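Side-chain contacts in tellurite resistance protein of COG3793 (Nostoc punctiforme, PDB 2OU3), which is of unknown detailed function but belongs to the TerB family linked to tellurite resistance, and binds zinc and 1H-indole-3-carbaldehyde in the crystal: residues A[29-34]-A[81-86]; A[37-42]-A[95-100]; A[100-105]-A[109-114]; A[117-122]-A[131-136]. All blocks are in the same frame, centred on the assembly; numbering follows the deposited sequence.

Contact 1 (A[29-34]-A[81-86]). With I3A (1H-indole-3-carbaldehyde), chain E.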
loop_
_atom_site.group_PDB
_atom_site.type_symbol
_atom_site.label_atom_id
_atom_site.label_comp_id
_atom_site.label_asym_id
_atom_site.label_seq_id
_atom_site.Cartn_x
_atom_site.Cartn_y
_atom_site.Cartn_z
ATOM N N SER A 29 13.733 -9.611 3.813
ATOM C CA SER A 29 13.357 -8.498 2.946
ATOM C C SER A 29 14.450 -8.253 1.923
ATOM O O SER A 29 14.172 -8.048 0.731
ATOM C CB SER A 29 13.065 -7.207 3.752
ATOM O OG SER A 29 11.874 -7.334 4.537
ATOM N N SER A 30 15.697 -8.290 2.382
ATOM C CA SER A 30 16.859 -8.106 1.512
ATOM C C SER A 30 16.947 -9.155 0.392
ATOM O O SER A 30 17.037 -8.816 -0.785
ATOM C CB SER A 30 18.149 -8.153 2.366
ATOM O OG SER A 30 19.313 -7.971 1.572
ATOM N N ILE A 31 16.886 -10.424 0.777
ATOM C CA ILE A 31 16.947 -11.539 -0.169
ATOM C C ILE A 31 15.768 -11.478 -1.159
ATOM O O ILE A 31 15.954 -11.610 -2.381
ATOM C CB ILE A 31 17.014 -12.903 0.572
ATOM C CG1 ILE A 31 18.325 -13.037 1.354
ATOM C CG2 ILE A 31 16.929 -14.066 -0.408
ATOM C CD1 ILE A 31 18.291 -14.120 2.429
ATOM N N TYR A 32 14.570 -11.207 -0.638
ATOM C CA TYR A 32 13.388 -11.061 -1.480
ATOM C C TYR A 32 13.586 -9.968 -2.531
ATOM O O TYR A 32 13.354 -10.200 -3.731
ATOM C CB TYR A 32 12.177 -10.734 -0.627
ATOM C CG TYR A 32 10.912 -10.381 -1.403
ATOM C CD1 TYR A 32 10.073 -11.371 -1.886
ATOM C CD2 TYR A 32 10.561 -9.053 -1.639
ATOM C CE1 TYR A 32 8.920 -11.055 -2.593
ATOM C CE2 TYR A 32 9.421 -8.731 -2.336
ATOM C CZ TYR A 32 8.588 -9.717 -2.794
ATOM O OH TYR A 32 7.441 -9.364 -3.470
HETATM N N MSE A 33 14.044 -8.795 -2.105
HETATM C CA MSE A 33 14.252 -7.667 -3.022
HETATM C C MSE A 33 15.364 -7.930 -4.008
HETATM O O MSE A 33 15.270 -7.535 -5.159
HETATM C CB MSE A 33 14.539 -6.363 -2.283
HETATM C CG MSE A 33 13.321 -5.722 -1.712
HETATM SE SE MSE A 33 11.935 -5.391 -3.040
HETATM C CE MSE A 33 12.991 -4.779 -4.418
ATOM N N LYS A 34 16.438 -8.599 -3.565
ATOM C CA LYS A 34 17.489 -9.011 -4.490
ATOM C C LYS A 34 16.930 -9.935 -5.566
ATOM O O LYS A 34 17.300 -9.846 -6.720
ATOM C CB LYS A 34 18.676 -9.677 -3.759
ATOM C CG LYS A 34 19.527 -8.638 -2.999
ATOM C CD LYS A 34 20.562 -9.216 -2.054
ATOM C CE LYS A 34 21.442 -8.096 -1.465
ATOM N NZ LYS A 34 22.531 -8.596 -0.573
ATOM N N GLU A 81 17.993 -18.495 -9.014
ATOM C CA GLU A 81 17.768 -19.696 -8.186
ATOM C C GLU A 81 18.690 -19.781 -6.982
ATOM O O GLU A 81 18.341 -20.355 -5.953
ATOM C CB GLU A 81 17.913 -20.971 -9.027
ATOM C CG GLU A 81 19.325 -21.239 -9.590
ATOM C CD GLU A 81 19.590 -20.593 -10.962
ATOM O OE1 GLU A 81 18.847 -19.671 -11.379
ATOM O OE2 GLU A 81 20.575 -21.017 -11.610
ATOM N N GLU A 82 19.904 -19.260 -7.122
ATOM C CA GLU A 82 20.846 -19.232 -5.999
ATOM C C GLU A 82 20.445 -18.184 -4.960
ATOM O O GLU A 82 20.582 -18.405 -3.759
ATOM C CB GLU A 82 22.263 -18.962 -6.476
ATOM C CG GLU A 82 22.791 -20.041 -7.445
ATOM C CD GLU A 82 24.280 -19.872 -7.774
ATOM O OE1 GLU A 82 24.937 -18.970 -7.196
ATOM O OE2 GLU A 82 24.781 -20.624 -8.640
ATOM N N VAL A 83 19.948 -17.054 -5.419
ATOM C CA VAL A 83 19.519 -16.021 -4.507
ATOM C C VAL A 83 18.371 -16.520 -3.612
ATOM O O VAL A 83 18.427 -16.389 -2.378
ATOM C CB VAL A 83 19.171 -14.732 -5.270
ATOM C CG1 VAL A 83 18.670 -13.651 -4.288
ATOM C CG2 VAL A 83 20.406 -14.225 -6.000
ATOM N N ILE A 84 17.337 -17.086 -4.234
ATOM C CA ILE A 84 16.137 -17.483 -3.490
ATOM C C ILE A 84 16.445 -18.572 -2.479
ATOM O O ILE A 84 15.850 -18.611 -1.399
ATOM C CB ILE A 84 14.904 -17.861 -4.395
ATOM C CG1 ILE A 84 15.124 -19.199 -5.139
ATOM C CG2 ILE A 84 14.560 -16.697 -5.353
ATOM C CD1 ILE A 84 13.843 -19.857 -5.717
ATOM N N ALA A 85 17.425 -19.404 -2.801
ATOM C CA ALA A 85 17.827 -20.527 -1.945
ATOM C C ALA A 85 18.560 -20.076 -0.661
ATOM O O ALA A 85 18.790 -20.859 0.249
ATOM C CB ALA A 85 18.706 -21.536 -2.751
ATOM N N ARG A 86 18.864 -18.787 -0.570
ATOM C CA ARG A 86 19.436 -18.233 0.637
ATOM C C ARG A 86 18.433 -18.188 1.782
ATOM O O ARG A 86 18.838 -18.068 2.936
ATOM C CB ARG A 86 20.049 -16.854 0.379
ATOM C CG ARG A 86 21.271 -16.919 -0.501
ATOM C CD ARG A 86 21.800 -15.538 -0.893
ATOM N NE ARG A 86 22.692 -15.695 -2.027
ATOM C CZ ARG A 86 23.031 -14.746 -2.894
ATOM N NH1 ARG A 86 22.584 -13.499 -2.785
ATOM N NH2 ARG A 86 23.825 -15.091 -3.900
HETATM O O I3A E . 10.039 -8.794 2.989
HETATM C "C3'" I3A E . 9.126 -8.636 2.181
HETATM C C3 I3A E . 8.561 -9.848 1.541
HETATM C C2 I3A E . 7.502 -9.832 0.674
HETATM N N I3A E . 7.246 -11.135 0.309
HETATM C C8 I3A E . 8.100 -11.992 0.905
HETATM C C9 I3A E . 9.019 -11.224 1.757
HETATM C C4 I3A E . 9.996 -11.866 2.532
HETATM C C5 I3A E . 10.106 -13.233 2.445
HETATM C C6 I3A E . 9.236 -13.991 1.643
HETATM C C7 I3A E . 8.251 -13.365 0.895
#

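Contact 2 (A[37-42]-A[95-100]). With I3A (1H-indole-3-carbaldehyde), chain E.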
loop_
_atom_site.group_PDB
_atom_site.type_symbol
_atom_site.label_atom_id
_atom_site.label_comp_id
_atom_site.label_asym_id
_atom_site.label_seq_id
_atom_site.Cartn_x
_atom_site.Cartn_y
_atom_site.Cartn_z
ATOM N N LEU A 37 14.873 -7.750 -7.987
ATOM C CA LEU A 37 15.747 -7.000 -8.876
ATOM C C LEU A 37 16.398 -7.896 -9.916
ATOM O O LEU A 37 16.485 -7.517 -11.096
ATOM C CB LEU A 37 16.839 -6.264 -8.097
ATOM C CG LEU A 37 16.367 -5.156 -7.171
ATOM C CD1 LEU A 37 17.532 -4.670 -6.331
ATOM C CD2 LEU A 37 15.735 -4.032 -8.013
ATOM N N THR A 38 16.852 -9.081 -9.498
ATOM C CA THR A 38 17.393 -10.045 -10.444
ATOM C C THR A 38 16.357 -10.388 -11.522
ATOM O O THR A 38 16.677 -10.455 -12.702
ATOM C CB THR A 38 17.808 -11.345 -9.755
ATOM O OG1 THR A 38 18.677 -11.026 -8.682
ATOM C CG2 THR A 38 18.515 -12.278 -10.715
ATOM N N CYS A 39 15.132 -10.617 -11.081
ATOM C CA CYS A 39 14.028 -10.975 -11.950
ATOM C C CYS A 39 13.703 -9.854 -12.949
ATOM O O CYS A 39 13.583 -10.105 -14.136
ATOM C CB CYS A 39 12.804 -11.317 -11.080
ATOM S SG CYS A 39 11.550 -12.398 -11.775
ATOM N N ALA A 40 13.556 -8.631 -12.449
ATOM C CA ALA A 40 13.254 -7.483 -13.295
ATOM C C ALA A 40 14.383 -7.245 -14.301
ATOM O O ALA A 40 14.127 -7.005 -15.477
ATOM C CB ALA A 40 13.040 -6.244 -12.462
ATOM N N LYS A 41 15.630 -7.313 -13.833
ATOM C CA LYS A 41 16.787 -7.098 -14.713
ATOM C C LYS A 41 16.917 -8.251 -15.719
ATOM O O LYS A 41 17.178 -8.023 -16.904
ATOM C CB LYS A 41 18.058 -6.947 -13.889
ATOM C CG LYS A 41 19.260 -6.422 -14.658
ATOM C CD LYS A 41 20.543 -6.686 -13.882
ATOM C CE LYS A 41 21.746 -6.011 -14.547
ATOM N NZ LYS A 41 22.879 -5.882 -13.612
ATOM N N ALA A 42 16.706 -9.471 -15.229
ATOM C CA ALA A 42 16.631 -10.669 -16.062
ATOM C C ALA A 42 17.880 -10.782 -16.930
ATOM O O ALA A 42 18.988 -10.901 -16.405
ATOM C CB ALA A 42 15.345 -10.682 -16.907
ATOM N N ARG A 95 5.829 -16.626 -6.889
ATOM C CA ARG A 95 4.810 -15.831 -7.589
ATOM C C ARG A 95 4.836 -14.375 -7.126
ATOM O O ARG A 95 4.637 -13.451 -7.900
ATOM C CB ARG A 95 3.425 -16.403 -7.381
ATOM C CG ARG A 95 3.256 -17.810 -7.954
ATOM C CD ARG A 95 1.842 -18.291 -7.709
ATOM N NE ARG A 95 1.676 -19.683 -8.085
ATOM C CZ ARG A 95 0.498 -20.287 -8.189
ATOM N NH1 ARG A 95 -0.636 -19.648 -7.938
ATOM N NH2 ARG A 95 0.460 -21.533 -8.556
ATOM N N ASP A 96 5.088 -14.208 -5.841
ATOM C CA ASP A 96 5.185 -12.922 -5.187
ATOM C C ASP A 96 6.365 -12.137 -5.805
ATOM O O ASP A 96 6.233 -10.984 -6.187
ATOM C CB ASP A 96 5.347 -13.240 -3.699
ATOM C CG ASP A 96 5.438 -12.017 -2.787
ATOM O OD1 ASP A 96 5.436 -10.849 -3.252
ATOM O OD2 ASP A 96 5.469 -12.296 -1.549
ATOM N N ILE A 97 7.513 -12.793 -5.927
ATOM C CA ILE A 97 8.675 -12.178 -6.515
ATOM C C ILE A 97 8.327 -11.704 -7.951
ATOM O O ILE A 97 8.672 -10.592 -8.353
ATOM C CB ILE A 97 9.882 -13.202 -6.590
ATOM C CG1 ILE A 97 10.494 -13.477 -5.193
ATOM C CG2 ILE A 97 10.962 -12.713 -7.585
ATOM C CD1 ILE A 97 11.279 -14.830 -5.087
ATOM N N LEU A 98 7.691 -12.583 -8.718
ATOM C CA LEU A 98 7.384 -12.292 -10.148
ATOM C C LEU A 98 6.497 -11.081 -10.284
ATOM O O LEU A 98 6.744 -10.210 -11.111
ATOM C CB LEU A 98 6.727 -13.499 -10.805
ATOM C CG LEU A 98 6.836 -13.457 -12.335
ATOM C CD1 LEU A 98 8.291 -13.873 -12.608
ATOM C CD2 LEU A 98 5.889 -14.379 -13.072
ATOM N N LEU A 99 5.448 -11.018 -9.454
ATOM C CA LEU A 99 4.520 -9.919 -9.465
ATOM C C LEU A 99 5.193 -8.602 -9.133
ATOM O O LEU A 99 4.974 -7.613 -9.800
ATOM C CB LEU A 99 3.321 -10.187 -8.529
ATOM C CG LEU A 99 2.285 -9.046 -8.488
ATOM C CD1 LEU A 99 1.660 -8.773 -9.859
ATOM C CD2 LEU A 99 1.200 -9.304 -7.415
ATOM N N SER A 100 6.023 -8.580 -8.112
ATOM C CA SER A 100 6.799 -7.368 -7.808
ATOM C C SER A 100 7.728 -7.005 -8.965
ATOM O O SER A 100 7.861 -5.844 -9.309
ATOM C CB SER A 100 7.610 -7.564 -6.522
ATOM O OG SER A 100 6.738 -7.616 -5.392
HETATM O O I3A E . 10.039 -8.794 2.989
HETATM C "C3'" I3A E . 9.126 -8.636 2.181
HETATM C C3 I3A E . 8.561 -9.848 1.541
HETATM C C2 I3A E . 7.502 -9.832 0.674
HETATM N N I3A E . 7.246 -11.135 0.309
HETATM C C8 I3A E . 8.100 -11.992 0.905
HETATM C C9 I3A E . 9.019 -11.224 1.757
HETATM C C4 I3A E . 9.996 -11.866 2.532
HETATM C C5 I3A E . 10.106 -13.233 2.445
HETATM C C6 I3A E . 9.236 -13.991 1.643
HETATM C C7 I3A E . 8.251 -13.365 0.895
#

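Contact 3 (A[100-105]-A[109-114]). With ZN (zinc ion), chain C; EDO (1,2-ethanediol), chain F.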
loop_
_atom_site.group_PDB
_atom_site.type_symbol
_atom_site.label_atom_id
_atom_site.label_comp_id
_atom_site.label_asym_id
_atom_site.label_seq_id
_atom_site.Cartn_x
_atom_site.Cartn_y
_atom_site.Cartn_z
ATOM N N SER A 100 6.023 -8.580 -8.112
ATOM C CA SER A 100 6.799 -7.368 -7.808
ATOM C C SER A 100 7.728 -7.005 -8.965
ATOM O O SER A 100 7.861 -5.844 -9.309
ATOM C CB SER A 100 7.610 -7.564 -6.522
ATOM O OG SER A 100 6.738 -7.616 -5.392
ATOM N N ALA A 101 8.352 -8.013 -9.584
ATOM C CA ALA A 101 9.224 -7.781 -10.737
ATOM C C ALA A 101 8.475 -7.150 -11.915
ATOM O O ALA A 101 8.983 -6.240 -12.587
ATOM C CB ALA A 101 9.877 -9.093 -11.192
ATOM N N ILE A 102 7.250 -7.613 -12.135
ATOM C CA ILE A 102 6.370 -7.017 -13.162
ATOM C C ILE A 102 6.107 -5.555 -12.854
ATOM O O ILE A 102 6.243 -4.707 -13.730
ATOM C CB ILE A 102 5.039 -7.782 -13.255
ATOM C CG1 ILE A 102 5.297 -9.173 -13.834
ATOM C CG2 ILE A 102 3.983 -6.998 -14.117
ATOM C CD1 ILE A 102 4.160 -10.212 -13.581
ATOM N N TRP A 103 5.726 -5.256 -11.606
ATOM C CA TRP A 103 5.459 -3.877 -11.180
ATOM C C TRP A 103 6.706 -3.010 -11.301
ATOM O O TRP A 103 6.627 -1.882 -11.760
ATOM C CB TRP A 103 4.953 -3.823 -9.746
ATOM C CG TRP A 103 3.500 -3.906 -9.609
ATOM C CD1 TRP A 103 2.755 -5.012 -9.355
ATOM C CD2 TRP A 103 2.585 -2.819 -9.744
ATOM N NE1 TRP A 103 1.412 -4.673 -9.279
ATOM C CE2 TRP A 103 1.280 -3.337 -9.537
ATOM C CE3 TRP A 103 2.736 -1.461 -10.041
ATOM C CZ2 TRP A 103 0.159 -2.537 -9.595
ATOM C CZ3 TRP A 103 1.616 -0.671 -10.096
ATOM C CH2 TRP A 103 0.351 -1.206 -9.886
ATOM N N VAL A 104 7.856 -3.546 -10.904
ATOM C CA VAL A 104 9.115 -2.819 -11.078
ATOM C C VAL A 104 9.391 -2.495 -12.561
ATOM O O VAL A 104 9.787 -1.390 -12.873
ATOM C CB VAL A 104 10.299 -3.599 -10.499
ATOM C CG1 VAL A 104 11.623 -2.960 -10.923
ATOM C CG2 VAL A 104 10.198 -3.639 -8.949
ATOM N N SER A 105 9.216 -3.472 -13.433
ATOM C CA SER A 105 9.454 -3.321 -14.843
ATOM C C SER A 105 8.484 -2.280 -15.432
ATOM O O SER A 105 8.803 -1.560 -16.359
ATOM C CB SER A 105 9.280 -4.666 -15.530
ATOM O OG SER A 105 10.320 -5.556 -15.170
ATOM N N GLY A 109 7.412 2.786 -17.504
ATOM C CA GLY A 109 6.587 2.726 -18.706
ATOM C C GLY A 109 5.965 1.369 -18.947
ATOM O O GLY A 109 6.426 0.362 -18.418
ATOM N N GLU A 110 4.917 1.340 -19.765
ATOM C CA GLU A 110 4.162 0.102 -20.022
ATOM C C GLU A 110 5.073 -1.033 -20.509
ATOM O O GLU A 110 6.053 -0.789 -21.227
ATOM C CB GLU A 110 3.029 0.360 -21.022
ATOM N N LEU A 111 4.750 -2.265 -20.120
ATOM C CA LEU A 111 5.608 -3.422 -20.432
ATOM C C LEU A 111 5.744 -3.672 -21.932
ATOM O O LEU A 111 4.763 -3.867 -22.625
ATOM C CB LEU A 111 5.084 -4.692 -19.770
ATOM C CG LEU A 111 4.893 -4.632 -18.250
ATOM C CD1 LEU A 111 4.176 -5.871 -17.761
ATOM C CD2 LEU A 111 6.228 -4.446 -17.585
ATOM N N HIS A 112 6.980 -3.692 -22.407
ATOM C CA HIS A 112 7.291 -3.980 -23.795
ATOM C C HIS A 112 7.350 -5.504 -23.984
ATOM O O HIS A 112 7.343 -6.240 -22.994
ATOM C CB HIS A 112 8.637 -3.329 -24.148
ATOM C CG HIS A 112 8.837 -1.969 -23.549
ATOM N N GLU A 113 7.408 -5.974 -25.235
ATOM C CA GLU A 113 7.568 -7.410 -25.510
ATOM C C GLU A 113 8.854 -7.973 -24.922
ATOM O O GLU A 113 8.881 -9.122 -24.469
ATOM C CB GLU A 113 7.509 -7.732 -27.010
ATOM C CG GLU A 113 6.095 -7.815 -27.588
ATOM C CD GLU A 113 5.131 -8.659 -26.748
ATOM O OE1 GLU A 113 5.393 -9.874 -26.518
ATOM O OE2 GLU A 113 4.094 -8.081 -26.330
ATOM N N LYS A 114 9.915 -7.174 -24.944
ATOM C CA LYS A 114 11.172 -7.554 -24.294
ATOM C C LYS A 114 10.956 -7.915 -22.821
ATOM O O LYS A 114 11.393 -8.982 -22.351
ATOM C CB LYS A 114 12.187 -6.413 -24.359
ATOM C CG LYS A 114 13.061 -6.354 -25.616
ATOM C CD LYS A 114 14.128 -5.255 -25.436
ATOM C CE LYS A 114 15.173 -5.245 -26.541
ATOM N NZ LYS A 114 16.344 -4.381 -26.183
HETATM ZN ZN ZN C . 10.394 -1.114 -17.624
HETATM C C1 EDO F . 8.797 2.691 -22.323
HETATM O O1 EDO F . 10.219 2.628 -22.489
HETATM C C2 EDO F . 8.229 1.280 -22.361
HETATM O O2 EDO F . 6.795 1.338 -22.379
HETATM O O HOH W 1 8.795 -0.519 -19.016
HETATM O O HOH W 2 12.086 -0.415 -18.994
#

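Contact 4 (A[117-122]-A[131-136])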
loop_
_atom_site.group_PDB
_atom_site.type_symbol
_atom_site.label_atom_id
_atom_site.label_comp_id
_atom_site.label_asym_id
_atom_site.label_seq_id
_atom_site.Cartn_x
_atom_site.Cartn_y
_atom_site.Cartn_z
ATOM N N ALA A 117 9.011 -11.024 -22.345
ATOM C CA ALA A 117 9.909 -12.158 -22.632
ATOM C C ALA A 117 10.834 -12.499 -21.439
ATOM O O ALA A 117 10.966 -13.669 -21.050
ATOM C CB ALA A 117 10.730 -11.873 -23.885
ATOM N N LYS A 118 11.465 -11.470 -20.882
ATOM C CA LYS A 118 12.264 -11.589 -19.643
ATOM C C LYS A 118 11.517 -12.259 -18.511
ATOM O O LYS A 118 12.035 -13.184 -17.847
ATOM C CB LYS A 118 12.674 -10.201 -19.148
ATOM C CG LYS A 118 13.688 -9.475 -20.060
ATOM C CD LYS A 118 14.463 -8.316 -19.363
ATOM C CE LYS A 118 13.588 -7.373 -18.564
ATOM N NZ LYS A 118 14.345 -6.159 -18.086
ATOM N N ILE A 119 10.308 -11.758 -18.250
ATOM C CA ILE A 119 9.517 -12.235 -17.122
ATOM C C ILE A 119 9.229 -13.707 -17.289
ATOM O O ILE A 119 9.246 -14.450 -16.307
ATOM C CB ILE A 119 8.177 -11.466 -16.965
ATOM C CG1 ILE A 119 8.413 -10.062 -16.394
ATOM C CG2 ILE A 119 7.223 -12.207 -16.049
ATOM C CD1 ILE A 119 7.333 -9.054 -16.815
ATOM N N ARG A 120 8.980 -14.138 -18.530
ATOM C CA ARG A 120 8.684 -15.545 -18.766
ATOM C C ARG A 120 9.931 -16.396 -18.582
ATOM O O ARG A 120 9.842 -17.501 -18.067
ATOM C CB ARG A 120 7.998 -15.731 -20.134
ATOM C CG ARG A 120 6.491 -15.531 -19.987
ATOM C CD ARG A 120 5.712 -15.210 -21.231
ATOM N NE ARG A 120 4.338 -14.803 -20.869
ATOM C CZ ARG A 120 4.014 -13.616 -20.384
ATOM N NH1 ARG A 120 4.947 -12.687 -20.163
ATOM N NH2 ARG A 120 2.753 -13.362 -20.105
ATOM N N LYS A 121 11.083 -15.887 -19.021
ATOM C CA LYS A 121 12.364 -16.573 -18.806
ATOM C C LYS A 121 12.633 -16.773 -17.327
ATOM O O LYS A 121 13.109 -17.837 -16.920
ATOM C CB LYS A 121 13.525 -15.806 -19.466
ATOM C CG LYS A 121 13.569 -15.951 -20.970
ATOM C CD LYS A 121 14.809 -15.289 -21.591
HETATM N N MSE A 122 12.296 -15.765 -16.522
HETATM C CA MSE A 122 12.486 -15.840 -15.071
HETATM C C MSE A 122 11.470 -16.768 -14.435
HETATM O O MSE A 122 11.818 -17.564 -13.559
HETATM C CB MSE A 122 12.392 -14.463 -14.413
HETATM C CG MSE A 122 13.492 -13.494 -14.795
HETATM SE SE MSE A 122 15.322 -14.215 -14.476
HETATM C CE MSE A 122 15.989 -13.811 -16.010
ATOM N N GLU A 131 0.305 -20.286 -17.516
ATOM C CA GLU A 131 -1.030 -19.821 -17.136
ATOM C C GLU A 131 -0.954 -18.895 -15.927
ATOM O O GLU A 131 -1.677 -17.903 -15.851
ATOM C CB GLU A 131 -1.991 -20.986 -16.836
ATOM C CG GLU A 131 -3.349 -20.500 -16.305
ATOM N N ILE A 132 -0.064 -19.219 -14.984
ATOM C CA ILE A 132 0.083 -18.419 -13.769
ATOM C C ILE A 132 0.764 -17.087 -14.101
ATOM O O ILE A 132 0.296 -16.018 -13.656
ATOM C CB ILE A 132 0.823 -19.186 -12.612
ATOM C CG1 ILE A 132 0.007 -20.409 -12.167
ATOM C CG2 ILE A 132 1.047 -18.258 -11.368
ATOM C CD1 ILE A 132 -1.448 -20.072 -11.685
ATOM N N VAL A 133 1.832 -17.129 -14.884
ATOM C CA VAL A 133 2.445 -15.888 -15.387
ATOM C C VAL A 133 1.388 -14.950 -16.026
ATOM O O VAL A 133 1.316 -13.764 -15.680
ATOM C CB VAL A 133 3.558 -16.146 -16.414
ATOM C CG1 VAL A 133 4.182 -14.782 -16.839
ATOM C CG2 VAL A 133 4.620 -17.102 -15.833
ATOM N N ASP A 134 0.597 -15.473 -16.961
ATOM C CA ASP A 134 -0.467 -14.685 -17.611
ATOM C C ASP A 134 -1.434 -14.085 -16.587
ATOM O O ASP A 134 -1.835 -12.932 -16.699
ATOM C CB ASP A 134 -1.187 -15.518 -18.689
ATOM C CG ASP A 134 -0.325 -15.734 -19.910
ATOM O OD1 ASP A 134 0.557 -14.912 -20.111
ATOM O OD2 ASP A 134 -0.445 -16.751 -20.624
ATOM N N GLN A 135 -1.783 -14.850 -15.561
ATOM C CA GLN A 135 -2.658 -14.354 -14.511
ATOM C C GLN A 135 -2.032 -13.250 -13.676
ATOM O O GLN A 135 -2.728 -12.286 -13.298
ATOM C CB GLN A 135 -3.133 -15.501 -13.604
ATOM C CG GLN A 135 -4.197 -16.376 -14.284
ATOM C CD GLN A 135 -4.459 -17.664 -13.544
ATOM O OE1 GLN A 135 -4.305 -17.722 -12.343
ATOM N NE2 GLN A 135 -4.868 -18.710 -14.268
ATOM N N LEU A 136 -0.727 -13.369 -13.421
ATOM C CA LEU A 136 -0.015 -12.377 -12.635
ATOM C C LEU A 136 0.098 -11.074 -13.417
ATOM O O LEU A 136 -0.082 -9.993 -12.850
ATOM C CB LEU A 136 1.370 -12.890 -12.259
ATOM C CG LEU A 136 1.354 -13.981 -11.189
ATOM C CD1 LEU A 136 2.746 -14.612 -11.094
ATOM C CD2 LEU A 136 0.861 -13.445 -9.827
#

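Contact 1 (A[29-34]-A[81-86])
At the wall of the indole-carbaldehyde pocket in the all-helical TerB fold, I31 of helix 26-41 packs against V83 of the short helix 80-84 and R86 of the turn that follows, while the neighbouring residues S29 and Y32 hold the ligand. The two branches of I31 divide the work. Its CG2 methyl sits 3.4 Å from the carbonyl O of V83, and CD1, at the end of the longer arm, lies against CB of R86 at 3.8 Å, the two side chains crossing at a slant. V83 answers with CG1, which its first torsion swings away from its own backbone N (chi1 178°) and brings 4.0 Å from CB of K34. The aliphatic root of K34 thus takes part in the packing, whereas its ammonium group pairs with D70. R86 likewise uses its CB here and sends its guanidinium to E78; its chain is extended from CG to NE, and CA of V83 lies over one face of the guanidinium. From the same helical turn, Y32 points away from 81-86 and lays one ring face under the indole, with ligand C2 3.5 Å above the ring plane and over its centre; its OH is hydrogen-bonded to S100. One turn back, S29 OG donates a hydrogen bond of 2.8 Å to the aldehyde O of the ligand.

Contact 2 (A[37-42]-A[95-100])
Apolar contact between helices 26-41 and 94-106 is carried by C39, which meets I97 and L98 on consecutive positions of the facing helix. CB of C39, which already points toward 95-100, meets CG2 of I97 at 4.2 Å. In the conformer described, one of two, chi1 of -156° sets SG anti to the backbone N and 3.7 Å from CD1 of L98. Although the CB of L98 points away from 37-42, its CD1 branch turns back toward C39. C39 and L98 come nearest in the backbone as well, their CA atoms 7.0 Å apart. All three residues are buried in the helical core of the TerB fold, where C39 also touches M122 of helix 113-126 and L98 reaches V133 and L136 of helix 130-154. The polar interactions with the ligand come from a different face of helix 94-106, at D96. Its OD2 accepts the indole N-H of the bound 1H-indole-3-carbaldehyde, at 2.8 Å between OD2 and ligand N and nearly straight (165°). The same OD2 is hydrogen-bonded to the OH of Y155 of the second subunit, and OD1 to the OH of Y32, so that both carboxylate oxygens are engaged and the group's rotation is restrained.

Contact 3 (A[100-105]-A[109-114])
Helix 94-106 runs through S105 toward its end, and after a short turn the chain comes back as the extended segment 109-112, with the CA atoms of S105 and L111 6.8 Å apart and H112 at the N-cap position of helix 113-126. L111 bridges the two segments by parting its methyls: CD1 touches CG2 of I102 at 3.8 Å, and CD2 rests 3.7 Å from CB of S105. With CG beside its backbone N (chi1 -56°), L111 extends across I102 at about a right angle. The hydroxyl of S105 turns back along its own helix and donates to the carbonyl O of A101, OG to O 3.0 Å, on the opposite face of that carbonyl from the backbone N of S105. The carbonyl O of S105, near the end of helix 94-106, binds zinc at 2.1 Å; E50, D108 and E115 and two waters complete the site. One of those waters, 2.2 Å from the zinc, also donates to O of G109 at 2.6 Å, a second-shell tie from the metal to the returning chain. At the positive phi of G109 (131°) a side chain would be jammed against the carbonyl O of the residue before it. Beyond the contact, I102 packs on I119 of helix 113-126 and on Y140 of helix 130-154, L111 reaches Y141 of that long helix, and helices 26-41 and 48-60 cover V104.

Contact 4 (A[117-122]-A[131-136])
NH2 of R120 donates to OD1 of D134 at 2.7 Å, a salt bridge between helices 113-126 and 130-154. The bond is fairly straight (159° at the hydrogen), and the carboxylate oxygen lies close to the guanidinium plane, at its edge, although the two flat groups are turned 38° from each other. Beneath this polar pair, V133 presses its CG1 methyl against one guanidinium face, 3.7 Å from CZ of R120 and over the centre of the group. That methyl is carried forward by a first torsion that sets it opposite the backbone N, and it serves I119 too, whose CG2 lies 4.1 Å from CG1 of V133. The two are consecutive helices of the TerB fold, turned back on each other but well short of antiparallel (134° between local directions), their local axes 10.7 Å apart at closest approach. Farther round the guanidinium, NE pairs with E130 and NH1 with E137, while NH1 also bonds to the carbonyl O of K116. Three acidic side chains therefore share one arginine, which is fixed in rotation and clamped flat on V133; its positive charge probably offsets the repulsion between D134 and E130, whose carboxylates lie close together.

In the fold
Contacts 1 and 2 share helix 26-41 and meet at the indole pocket: their centres are 11 Å apart, and Y32 OH lies 2.5 Å from D96 OD1 and 2.7 Å from S100 OG. Contact 2 passes into contact 3 along helix 94-106 through the shared S100, with CB of C39 3.7 Å from CB of A101; the C39 side chain is about 12 Å from a zinc ion. K118 NZ, 2.8 Å from A40 O, ties contact 4 to contact 2, and I102 CG1 meets I119 CD1 at 3.6 Å between contacts 3 and 4. Contacts 1 and 4 do not touch, their nearest atoms being about 7 Å apart. Contacts 2, 3 and 4 also touch the second subunit, while contact 1 does not.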